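Protein (CD58) (Homo sapiens, PDB 1CCZ) binds the T-cell adhesion receptor CD2 through an immunoglobulin-like domain, probably helping T cells adhere to the cells that display it. Local coordinates at residues A[123-128]-A[151-156]; A[94-99]-A[157-162]; A[27-32]-A[76-81]; A[34-39]-A[51-56]. All blocks are in the same frame, centred on the assembly; numbering follows the deposited sequence.

Interaction 1: residues A[123-128]-A[151-156]; sequences KLYQGK and KCKAVN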
# COMPACT_ATOMS: atom_id res chain seq x y z
N LYS A 123 -1.73 8.52 14.01
CA LYS A 123 -2.93 8.59 14.83
C LYS A 123 -2.51 8.60 16.29
O LYS A 123 -1.69 7.78 16.70
CB LYS A 123 -3.81 7.39 14.54
CG LYS A 123 -4.21 7.30 13.10
CD LYS A 123 -4.96 6.03 12.86
CE LYS A 123 -6.37 6.31 12.40
NZ LYS A 123 -6.54 6.12 10.92
N LEU A 124 -3.05 9.53 17.08
CA LEU A 124 -2.67 9.63 18.48
C LEU A 124 -3.81 9.26 19.43
O LEU A 124 -4.97 9.65 19.21
CB LEU A 124 -2.19 11.05 18.79
CG LEU A 124 -1.60 11.30 20.18
CD1 LEU A 124 -0.29 10.56 20.34
CD2 LEU A 124 -1.40 12.79 20.36
N TYR A 125 -3.47 8.50 20.47
CA TYR A 125 -4.42 8.06 21.49
C TYR A 125 -3.88 8.30 22.89
O TYR A 125 -2.67 8.27 23.11
CB TYR A 125 -4.71 6.57 21.34
CG TYR A 125 -5.10 6.14 19.95
CD1 TYR A 125 -4.13 5.95 18.97
CD2 TYR A 125 -6.43 5.91 19.62
CE1 TYR A 125 -4.48 5.51 17.68
CE2 TYR A 125 -6.80 5.48 18.34
CZ TYR A 125 -5.82 5.28 17.38
OH TYR A 125 -6.17 4.82 16.14
N GLN A 126 -4.77 8.57 23.84
CA GLN A 126 -4.35 8.74 25.23
C GLN A 126 -5.44 7.98 25.95
O GLN A 126 -6.61 8.36 25.91
CB GLN A 126 -4.34 10.18 25.70
CG GLN A 126 -4.09 10.26 27.20
CD GLN A 126 -3.72 11.64 27.65
OE1 GLN A 126 -4.32 12.62 27.21
NE2 GLN A 126 -2.73 11.74 28.53
N GLY A 127 -5.06 6.88 26.59
CA GLY A 127 -6.06 6.06 27.23
C GLY A 127 -6.80 5.40 26.09
O GLY A 127 -6.19 4.97 25.10
N LYS A 128 -8.11 5.33 26.20
CA LYS A 128 -8.92 4.71 25.16
C LYS A 128 -9.53 5.78 24.23
O LYS A 128 -10.57 5.57 23.58
CB LYS A 128 -10.03 3.85 25.82
CG LYS A 128 -11.28 4.64 26.31
CD LYS A 128 -12.17 3.80 27.27
CE LYS A 128 -13.43 3.26 26.59
NZ LYS A 128 -14.60 4.18 26.72
N LYS A 151 -0.39 6.78 22.87
CA LYS A 151 -0.09 5.77 21.88
C LYS A 151 -0.16 6.47 20.54
O LYS A 151 -1.12 7.20 20.26
CB LYS A 151 -1.09 4.63 21.89
CG LYS A 151 -0.89 3.63 20.77
CD LYS A 151 -1.75 2.42 21.04
CE LYS A 151 -1.71 1.43 19.90
NZ LYS A 151 -2.86 1.60 18.96
N CYS A 152 0.89 6.28 19.75
CA CYS A 152 0.93 6.86 18.42
C CYS A 152 1.04 5.72 17.44
O CYS A 152 1.87 4.82 17.59
CB CYS A 152 2.12 7.78 18.26
SG CYS A 152 2.07 8.57 16.63
N LYS A 153 0.17 5.75 16.45
CA LYS A 153 0.17 4.71 15.45
C LYS A 153 0.48 5.30 14.07
O LYS A 153 -0.05 6.34 13.70
CB LYS A 153 -1.19 4.04 15.43
CG LYS A 153 -1.32 2.96 14.42
CD LYS A 153 -2.77 2.53 14.30
CE LYS A 153 -3.32 2.09 15.65
NZ LYS A 153 -4.56 1.27 15.47
N ALA A 154 1.39 4.67 13.34
CA ALA A 154 1.69 5.11 11.98
C ALA A 154 1.02 4.05 11.10
O ALA A 154 1.24 2.85 11.28
CB ALA A 154 3.18 5.13 11.73
N VAL A 155 0.18 4.49 10.17
CA VAL A 155 -0.50 3.53 9.33
C VAL A 155 -0.66 3.99 7.86
O VAL A 155 -0.75 5.18 7.55
CB VAL A 155 -1.91 3.20 9.95
CG1 VAL A 155 -2.61 4.46 10.33
CG2 VAL A 155 -2.76 2.41 8.97
N ASN A 156 -0.60 3.02 6.96
CA ASN A 156 -0.83 3.28 5.54
C ASN A 156 -1.52 2.03 5.03
O ASN A 156 -1.75 1.07 5.78
CB ASN A 156 0.47 3.62 4.77
CG ASN A 156 1.43 2.45 4.64
OD1 ASN A 156 1.10 1.30 4.88
ND2 ASN A 156 2.66 2.77 4.24

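Interaction 2: residues A[94-99]-A[157-162]; sequences EMVSKP and RVSQES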
# COMPACT_ATOMS: atom_id res chain seq x y z
N GLU A 94 5.72 1.82 0.52
CA GLU A 94 6.79 1.40 1.38
C GLU A 94 6.12 1.28 2.78
O GLU A 94 5.23 2.06 3.14
CB GLU A 94 7.88 2.46 1.28
CG GLU A 94 8.60 2.81 2.52
CD GLU A 94 9.49 4.02 2.28
OE1 GLU A 94 9.86 4.21 1.09
OE2 GLU A 94 9.81 4.76 3.24
N MET A 95 6.48 0.25 3.54
CA MET A 95 5.90 0.05 4.86
C MET A 95 6.38 1.11 5.85
O MET A 95 7.49 1.63 5.70
CB MET A 95 6.26 -1.33 5.38
CG MET A 95 5.40 -2.42 4.78
SD MET A 95 5.95 -4.04 5.31
CE MET A 95 7.76 -3.83 5.09
N VAL A 96 5.56 1.42 6.85
CA VAL A 96 5.92 2.42 7.87
C VAL A 96 6.93 1.83 8.83
O VAL A 96 7.00 0.60 8.99
CB VAL A 96 4.68 2.89 8.71
CG1 VAL A 96 3.64 3.52 7.84
CG2 VAL A 96 4.07 1.71 9.47
N SER A 97 7.76 2.68 9.44
CA SER A 97 8.69 2.19 10.45
C SER A 97 7.95 2.42 11.79
O SER A 97 6.78 2.83 11.81
CB SER A 97 10.02 2.95 10.42
OG SER A 97 9.84 4.35 10.36
N LYS A 98 8.61 2.14 12.90
CA LYS A 98 7.98 2.33 14.19
C LYS A 98 8.02 3.81 14.58
O LYS A 98 9.07 4.45 14.50
CB LYS A 98 8.68 1.47 15.24
CG LYS A 98 8.05 1.55 16.63
CD LYS A 98 9.11 1.32 17.71
CE LYS A 98 8.48 0.84 19.01
NZ LYS A 98 7.15 0.15 18.83
N PRO A 99 6.86 4.39 14.99
CA PRO A 99 6.86 5.80 15.37
C PRO A 99 7.71 6.12 16.60
O PRO A 99 7.95 5.24 17.45
CB PRO A 99 5.38 6.12 15.62
CG PRO A 99 4.61 4.93 15.22
CD PRO A 99 5.53 3.76 15.12
N ARG A 157 -1.88 2.05 3.75
CA ARG A 157 -2.60 0.92 3.17
C ARG A 157 -1.96 -0.44 3.34
O ARG A 157 -2.66 -1.44 3.34
CB ARG A 157 -2.81 1.17 1.68
CG ARG A 157 -3.66 2.39 1.39
CD ARG A 157 -5.11 2.03 1.55
NE ARG A 157 -5.98 3.07 1.02
CZ ARG A 157 -7.25 2.85 0.70
NH1 ARG A 157 -7.77 1.63 0.85
NH2 ARG A 157 -8.00 3.85 0.23
N VAL A 158 -0.65 -0.50 3.48
CA VAL A 158 -0.01 -1.80 3.58
C VAL A 158 0.64 -2.16 4.90
O VAL A 158 1.22 -3.25 5.01
CB VAL A 158 1.08 -1.95 2.50
CG1 VAL A 158 0.45 -1.76 1.12
CG2 VAL A 158 2.18 -0.93 2.72
N SER A 159 0.55 -1.29 5.90
CA SER A 159 1.21 -1.59 7.18
C SER A 159 0.82 -0.66 8.31
O SER A 159 0.11 0.33 8.12
CB SER A 159 2.73 -1.47 7.00
OG SER A 159 3.07 -0.11 6.73
N GLN A 160 1.29 -1.01 9.49
CA GLN A 160 1.07 -0.17 10.66
C GLN A 160 1.94 -0.61 11.82
O GLN A 160 2.21 -1.79 12.02
CB GLN A 160 -0.40 -0.15 11.04
CG GLN A 160 -0.89 -1.35 11.75
CD GLN A 160 -2.20 -1.04 12.44
OE1 GLN A 160 -2.22 -0.52 13.56
NE2 GLN A 160 -3.30 -1.33 11.76
N GLU A 161 2.41 0.39 12.57
CA GLU A 161 3.26 0.17 13.73
C GLU A 161 2.93 1.25 14.73
O GLU A 161 2.58 2.36 14.36
CB GLU A 161 4.74 0.33 13.37
CG GLU A 161 5.19 -0.53 12.23
CD GLU A 161 5.37 -1.95 12.65
OE1 GLU A 161 5.59 -2.17 13.87
OE2 GLU A 161 5.30 -2.84 11.78
N SER A 162 3.04 0.93 16.01
CA SER A 162 2.76 1.95 17.00
C SER A 162 3.80 1.95 18.10
O SER A 162 4.63 1.05 18.21
CB SER A 162 1.36 1.73 17.57
OG SER A 162 1.26 0.45 18.11
O HOH W 1 5.69 -1.88 9.03

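Interaction 3: residues A[27-32]-A[76-81]; sequences LWKKQK and EMESPN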
# COMPACT_ATOMS: atom_id res chain seq x y z
N LEU A 27 -4.03 -10.47 -22.81
CA LEU A 27 -2.98 -9.46 -22.91
C LEU A 27 -3.11 -8.48 -21.72
O LEU A 27 -4.22 -8.02 -21.40
CB LEU A 27 -3.11 -8.70 -24.23
CG LEU A 27 -2.14 -7.54 -24.46
CD1 LEU A 27 -0.70 -8.05 -24.48
CD2 LEU A 27 -2.45 -6.88 -25.79
N TRP A 28 -1.98 -8.18 -21.08
CA TRP A 28 -1.95 -7.25 -19.96
C TRP A 28 -1.11 -6.06 -20.36
O TRP A 28 0.00 -6.22 -20.92
CB TRP A 28 -1.34 -7.89 -18.72
CG TRP A 28 -2.32 -8.70 -17.97
CD1 TRP A 28 -2.53 -10.04 -18.08
CD2 TRP A 28 -3.23 -8.23 -16.95
NE1 TRP A 28 -3.50 -10.45 -17.19
CE2 TRP A 28 -3.94 -9.36 -16.49
CE3 TRP A 28 -3.49 -6.97 -16.39
CZ2 TRP A 28 -4.92 -9.26 -15.48
CZ3 TRP A 28 -4.46 -6.88 -15.39
CH2 TRP A 28 -5.16 -8.02 -14.95
N LYS A 29 -1.64 -4.87 -20.08
CA LYS A 29 -0.95 -3.64 -20.40
C LYS A 29 -0.84 -2.78 -19.15
O LYS A 29 -1.70 -2.83 -18.28
CB LYS A 29 -1.69 -2.86 -21.48
CG LYS A 29 -1.55 -3.43 -22.88
CD LYS A 29 -2.52 -2.75 -23.83
CE LYS A 29 -2.24 -3.11 -25.29
NZ LYS A 29 -3.25 -2.50 -26.21
N LYS A 30 0.25 -2.01 -19.08
CA LYS A 30 0.52 -1.07 -18.00
C LYS A 30 0.43 0.24 -18.75
O LYS A 30 1.36 0.63 -19.46
CB LYS A 30 1.93 -1.27 -17.46
CG LYS A 30 2.37 -0.25 -16.41
CD LYS A 30 3.84 -0.49 -16.06
CE LYS A 30 4.23 0.17 -14.76
NZ LYS A 30 4.54 1.60 -14.99
N GLN A 31 -0.71 0.91 -18.60
CA GLN A 31 -0.95 2.14 -19.33
C GLN A 31 -1.21 1.62 -20.75
O GLN A 31 -2.15 0.86 -20.97
CB GLN A 31 0.29 3.04 -19.32
CG GLN A 31 0.37 4.01 -18.14
CD GLN A 31 -0.89 4.84 -17.96
OE1 GLN A 31 -2.02 4.32 -18.07
NE2 GLN A 31 -0.72 6.13 -17.66
N LYS A 32 -0.36 1.99 -21.69
CA LYS A 32 -0.59 1.53 -23.05
C LYS A 32 0.48 0.56 -23.51
O LYS A 32 0.45 0.11 -24.65
CB LYS A 32 -0.66 2.72 -24.00
CG LYS A 32 -1.98 3.46 -23.96
CD LYS A 32 -3.12 2.58 -24.45
CE LYS A 32 -4.47 3.07 -23.90
NZ LYS A 32 -5.01 4.27 -24.63
N GLU A 76 -4.39 -2.85 -17.49
CA GLU A 76 -5.61 -3.29 -18.14
C GLU A 76 -5.43 -4.68 -18.77
O GLU A 76 -4.40 -4.98 -19.36
CB GLU A 76 -6.01 -2.27 -19.22
CG GLU A 76 -5.81 -0.81 -18.80
CD GLU A 76 -4.40 -0.28 -19.11
OE1 GLU A 76 -3.77 -0.78 -20.07
OE2 GLU A 76 -3.92 0.64 -18.40
N MET A 77 -6.45 -5.52 -18.61
CA MET A 77 -6.43 -6.86 -19.16
C MET A 77 -7.40 -6.96 -20.32
O MET A 77 -8.52 -6.46 -20.22
CB MET A 77 -6.87 -7.87 -18.10
CG MET A 77 -6.68 -9.32 -18.51
SD MET A 77 -8.20 -10.29 -18.43
CE MET A 77 -8.96 -9.74 -19.95
N GLU A 78 -6.99 -7.57 -21.41
CA GLU A 78 -7.93 -7.75 -22.51
C GLU A 78 -7.82 -9.16 -23.02
O GLU A 78 -6.74 -9.75 -23.02
CB GLU A 78 -7.69 -6.77 -23.64
CG GLU A 78 -6.28 -6.56 -24.03
CD GLU A 78 -6.20 -5.66 -25.24
OE1 GLU A 78 -6.68 -6.08 -26.31
OE2 GLU A 78 -5.66 -4.53 -25.13
N SER A 79 -8.97 -9.69 -23.44
CA SER A 79 -9.08 -11.04 -23.97
C SER A 79 -10.13 -10.96 -25.08
O SER A 79 -11.12 -10.26 -24.92
CB SER A 79 -9.53 -11.99 -22.88
OG SER A 79 -9.29 -13.33 -23.27
N PRO A 80 -9.93 -11.69 -26.20
CA PRO A 80 -10.89 -11.64 -27.32
C PRO A 80 -12.36 -11.85 -26.99
O PRO A 80 -13.20 -11.11 -27.50
CB PRO A 80 -10.36 -12.70 -28.28
CG PRO A 80 -8.90 -12.78 -27.98
CD PRO A 80 -8.81 -12.60 -26.49
N ASN A 81 -12.68 -12.84 -26.16
CA ASN A 81 -14.08 -13.09 -25.81
C ASN A 81 -14.53 -12.38 -24.53
O ASN A 81 -15.50 -12.78 -23.91
CB ASN A 81 -14.36 -14.60 -25.71
CG ASN A 81 -15.81 -14.97 -26.11
OD1 ASN A 81 -16.62 -14.10 -26.45
ND2 ASN A 81 -16.13 -16.26 -26.04

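Interaction 4: residues A[34-39]-A[51-56]; sequences KVAELE and NRVYLD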
# COMPACT_ATOMS: atom_id res chain seq x y z
N LYS A 34 2.67 -3.09 -23.32
CA LYS A 34 2.48 -4.50 -23.00
C LYS A 34 3.29 -4.93 -21.80
O LYS A 34 4.44 -4.55 -21.64
CB LYS A 34 2.84 -5.37 -24.20
CG LYS A 34 1.84 -5.33 -25.35
CD LYS A 34 1.87 -6.61 -26.18
CE LYS A 34 2.97 -6.61 -27.23
NZ LYS A 34 2.91 -7.86 -28.06
N VAL A 35 2.67 -5.75 -20.97
CA VAL A 35 3.31 -6.26 -19.77
C VAL A 35 3.61 -7.75 -19.98
O VAL A 35 4.73 -8.21 -19.82
CB VAL A 35 2.35 -6.08 -18.54
CG1 VAL A 35 2.78 -6.96 -17.38
CG2 VAL A 35 2.32 -4.62 -18.13
N ALA A 36 2.58 -8.51 -20.35
CA ALA A 36 2.71 -9.94 -20.56
C ALA A 36 1.53 -10.39 -21.38
O ALA A 36 0.50 -9.69 -21.43
CB ALA A 36 2.70 -10.65 -19.23
N GLU A 37 1.65 -11.56 -21.99
CA GLU A 37 0.57 -12.09 -22.81
C GLU A 37 0.61 -13.61 -22.96
O GLU A 37 1.64 -14.23 -22.73
CB GLU A 37 0.65 -11.46 -24.21
CG GLU A 37 1.77 -12.02 -25.03
CD GLU A 37 2.07 -11.23 -26.28
OE1 GLU A 37 1.62 -10.08 -26.41
OE2 GLU A 37 2.79 -11.75 -27.14
N LEU A 38 -0.54 -14.18 -23.30
CA LEU A 38 -0.71 -15.60 -23.61
C LEU A 38 -1.29 -15.41 -25.02
O LEU A 38 -2.45 -15.04 -25.19
CB LEU A 38 -1.74 -16.28 -22.72
CG LEU A 38 -1.24 -16.65 -21.32
CD1 LEU A 38 -2.36 -17.30 -20.53
CD2 LEU A 38 -0.04 -17.60 -21.42
N GLU A 39 -0.44 -15.61 -26.02
CA GLU A 39 -0.82 -15.42 -27.42
C GLU A 39 -0.39 -16.59 -28.30
O GLU A 39 0.78 -16.96 -28.32
CB GLU A 39 -0.16 -14.13 -27.92
CG GLU A 39 -0.59 -13.69 -29.32
CD GLU A 39 0.04 -12.38 -29.73
OE1 GLU A 39 -0.45 -11.33 -29.28
OE2 GLU A 39 1.04 -12.41 -30.48
N ASN A 51 10.74 -12.21 -16.42
CA ASN A 51 11.28 -12.89 -15.26
C ASN A 51 10.65 -12.52 -13.92
O ASN A 51 11.09 -13.01 -12.89
CB ASN A 51 12.80 -12.67 -15.18
CG ASN A 51 13.54 -13.24 -16.40
OD1 ASN A 51 13.38 -14.41 -16.75
ND2 ASN A 51 14.34 -12.40 -17.06
N ARG A 52 9.63 -11.66 -13.92
CA ARG A 52 9.00 -11.35 -12.64
C ARG A 52 7.49 -11.23 -12.65
O ARG A 52 6.93 -10.49 -11.85
CB ARG A 52 9.61 -10.11 -12.00
CG ARG A 52 9.55 -8.87 -12.82
CD ARG A 52 9.75 -7.69 -11.93
NE ARG A 52 9.51 -6.45 -12.65
CZ ARG A 52 8.76 -5.45 -12.19
NH1 ARG A 52 8.18 -5.57 -11.00
NH2 ARG A 52 8.61 -4.35 -12.90
N VAL A 53 6.84 -11.95 -13.57
CA VAL A 53 5.38 -11.98 -13.62
C VAL A 53 4.93 -13.42 -13.86
O VAL A 53 5.68 -14.23 -14.41
CB VAL A 53 4.78 -11.08 -14.76
CG1 VAL A 53 5.18 -9.63 -14.58
CG2 VAL A 53 5.22 -11.58 -16.11
N TYR A 54 3.74 -13.77 -13.41
CA TYR A 54 3.19 -15.08 -13.68
C TYR A 54 1.77 -14.85 -14.19
O TYR A 54 0.99 -14.11 -13.59
CB TYR A 54 3.15 -15.95 -12.44
CG TYR A 54 2.21 -17.12 -12.65
CD1 TYR A 54 2.50 -18.11 -13.59
CD2 TYR A 54 1.01 -17.23 -11.93
CE1 TYR A 54 1.63 -19.17 -13.81
CE2 TYR A 54 0.13 -18.28 -12.14
CZ TYR A 54 0.45 -19.24 -13.09
OH TYR A 54 -0.41 -20.29 -13.31
N LEU A 55 1.42 -15.50 -15.28
CA LEU A 55 0.10 -15.32 -15.87
C LEU A 55 -0.72 -16.60 -15.82
O LEU A 55 -0.38 -17.60 -16.46
CB LEU A 55 0.28 -14.87 -17.33
CG LEU A 55 -0.91 -14.37 -18.14
CD1 LEU A 55 -1.85 -13.53 -17.28
CD2 LEU A 55 -0.37 -13.55 -19.30
N ASP A 56 -1.80 -16.57 -15.05
CA ASP A 56 -2.69 -17.73 -14.94
C ASP A 56 -3.36 -17.97 -16.30
O ASP A 56 -4.14 -17.15 -16.78
CB ASP A 56 -3.74 -17.49 -13.85
CG ASP A 56 -4.57 -18.73 -13.53
OD1 ASP A 56 -4.24 -19.85 -14.00
OD2 ASP A 56 -5.56 -18.59 -12.80

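Interaction 1: residues A[123-128]-A[151-156]
Lys-123 pairs with Lys-153, and Tyr-125 with Lys-151, through two backbone hydrogen bonds each. Strands 121-126 and 150-156 thereby become antiparallel neighbours in a sheet of the C2-set immunoglobulin domain. Tyr-125 N lies 2.7 Å from Lys-151 O, and Lys-153 N is 2.8 Å from Lys-123 O. Between these two pairs sits the non-hydrogen-bonded pair Leu-124 and Cys-152, and here the packing is tight and buried. CG of Leu-124 stands anti to the backbone N (chi1 -173°). From there CD1 comes within 3.5 Å of Lys-151 O and 4.2 Å of Cys-152 CB. The same leucine continues onto Met-139 and Tyr-141, while Cys-152 SG is bound to Cys-112 in a disulfide.

The other face is looser, built from long, partly exposed side chains. Lys-151 sends its ammonium over the Tyr-125 ring as an off-centre cation-pi contact, with NZ 4.9 Å from the ring centroid and 29° off its normal. At the ring's edge, in plane, lies Lys-151 O. Lys-153 approaches the phenol end obliquely, its CE 4.0 Å from Tyr-125 OH. Farther along, Lys-123 CD rests 3.8 Å from Val-155 CG1 while its NZ turns to a salt bridge with Glu-121. The backbone bonds thus set the register on both faces; on the lysine-rich one, the tyrosine ring and Glu-121 probably ease the crowding of positive charge.

Interaction 2: residues A[94-99]-A[157-162]
Val-96 and Ser-159 join the segment linking the two immunoglobulin-like domains to the last strand of the second one. Residues 94-99, which form no regular strand, run nearly parallel to 158-162. Val-96 N donates an almost straight bond (169°) to Ser-159 OG at 2.9 Å, and that hydroxyl is also hydrogen-bonded to Asn-156 OD1, so the end of strand 150-156 and the linker meet on one hydroxyl. Met-95 CG is 3.6 Å from Ser-159 CB and also touches Val-158 CG2. That valine packs in turn on Tyr-6, Val-8 and Leu-93 of the first domain.

Glu-161 can be followed outward. CB sits 3.6 Å from Ser-97 O, close to Lys-98 CA. CG, placed anti to the carbonyl carbon (chi1 -54°), touches Val-96 CG2 at 3.7 Å. The chain then bends at chi2, and at the tip OE2 accepts a hydrogen bond from a water that also donates to Val-96 O. Pro-99 closes the far end by laying CG and CD against Glu-161 O, beside Ser-162 CA. There Lys-98 NZ donates to Ser-162 O at 2.7 Å, tilted 16° from the carbonyl plane.

Interaction 3: residues A[27-32]-A[76-81]
Trp-28 and Met-77 meet on the buried face of the sheet, where the apolar contacts gather. Met-77 CB stands over the face of the six-membered ring, 3.4 Å from its centroid and 8° off the normal, a close CH-pi contact. Its CG follows, 3.4 Å from Trp-28 CE2. The sulfur then swings out to an oblique Met-aromatic position, SD 5.2 Å from that ring centroid. Trp-28 NE1 spends its N-H on Gly-60 O. Met-77 appears to occupy the place where many immunoglobulin domains carry a disulfide cysteine against the core tryptophan.

The backbone bonds are those of a regular antiparallel pair. Leu-27 exchanges two hydrogen bonds with Glu-78 and Lys-29 two with Glu-76; Lys-29 N to Glu-76 O, for example, is 2.9 Å.

The opposite face is mostly charged and polar. Glu-78 lies side by side with Leu-27, its CG 3.8 Å from Leu-27 CB, and its carboxylate meets the extended chain of Lys-29 in a salt bridge whose hydrogen bond is weak, Lys-29 NZ to Glu-78 OE2 3.3 Å. Glu-76 bends at chi2 (88°) back toward the turn after strand 26-30, where Gln-31 N makes a weak bond to OE2 at 3.2 Å. The carboxyl group of Glu-74 also comes close to OE2 of Glu-76.

Strand 26-30 is flanked on its other edge by strand 33-39, and strand 73-78 by 86-93, which puts the pair in the middle of the six-stranded sheet; Val-17, from a loop, also touches Trp-28.

Interaction 4: residues A[34-39]-A[51-56]
Leu-38 puts its CG anti to the carbonyl carbon (chi1 -79°) and Leu-55 holds its own anti to the backbone N (chi1 -169°), which brings the two side chains together tip to tip. Leu-38 CG lies 3.8 Å from Leu-55 CD2. That methyl is also 3.8 Å from the carbonyl carbon of Glu-37 and within 4.2 Å of Ala-36 CB, so it lies over the backbone of strand 33-39. Toward the start of the contact the fit is lighter: Ala-36 CB meets Val-53 CG2 at 4.1 Å.

No hydrogen bond crosses between the segments, whose strand axes stay 8.1 Å apart at an angle of 32°. Phe-43 fills in beside Leu-38, Val-53 and Leu-55, and Leu-55 also touches Trp-28. A classic beta bulge, in which Val-35 and Ala-36 both stand opposite Trp-28, interrupts the regular course of strand 33-39. Glu-37 turns away from this core and forms salt bridges with Lys-34 and Arg-44. Apolar side chains meeting between two sheets, with their strands crossing at a modest angle, are the hallmark of the beta sandwich, here that of an immunoglobulin-like domain.

How the interactions relate
The four contacts fall into two pairs, one in each half of the elongated chain. Interactions 3 and 4 have centres 11 Å apart and join directly, since Trp-28 O receives a probable hydrogen bond from Val-35 N at 2.7 Å; interaction 4 is nested within the loop that interaction 3 closes. Interactions 1 and 2 are likewise nested, centres 12 Å apart, with Ala-154 N probably bonded to Glu-161 O at 2.8 Å. Between the halves, interactions 1 and 3 are about 42 Å apart centre to centre. Interaction 2, at the linker, lies nearest the chain's centre. No contact touches a sugar: N-acetylglucosamine lies about 10 Å from the Val-158 side chain and 11 Å from Val-53's.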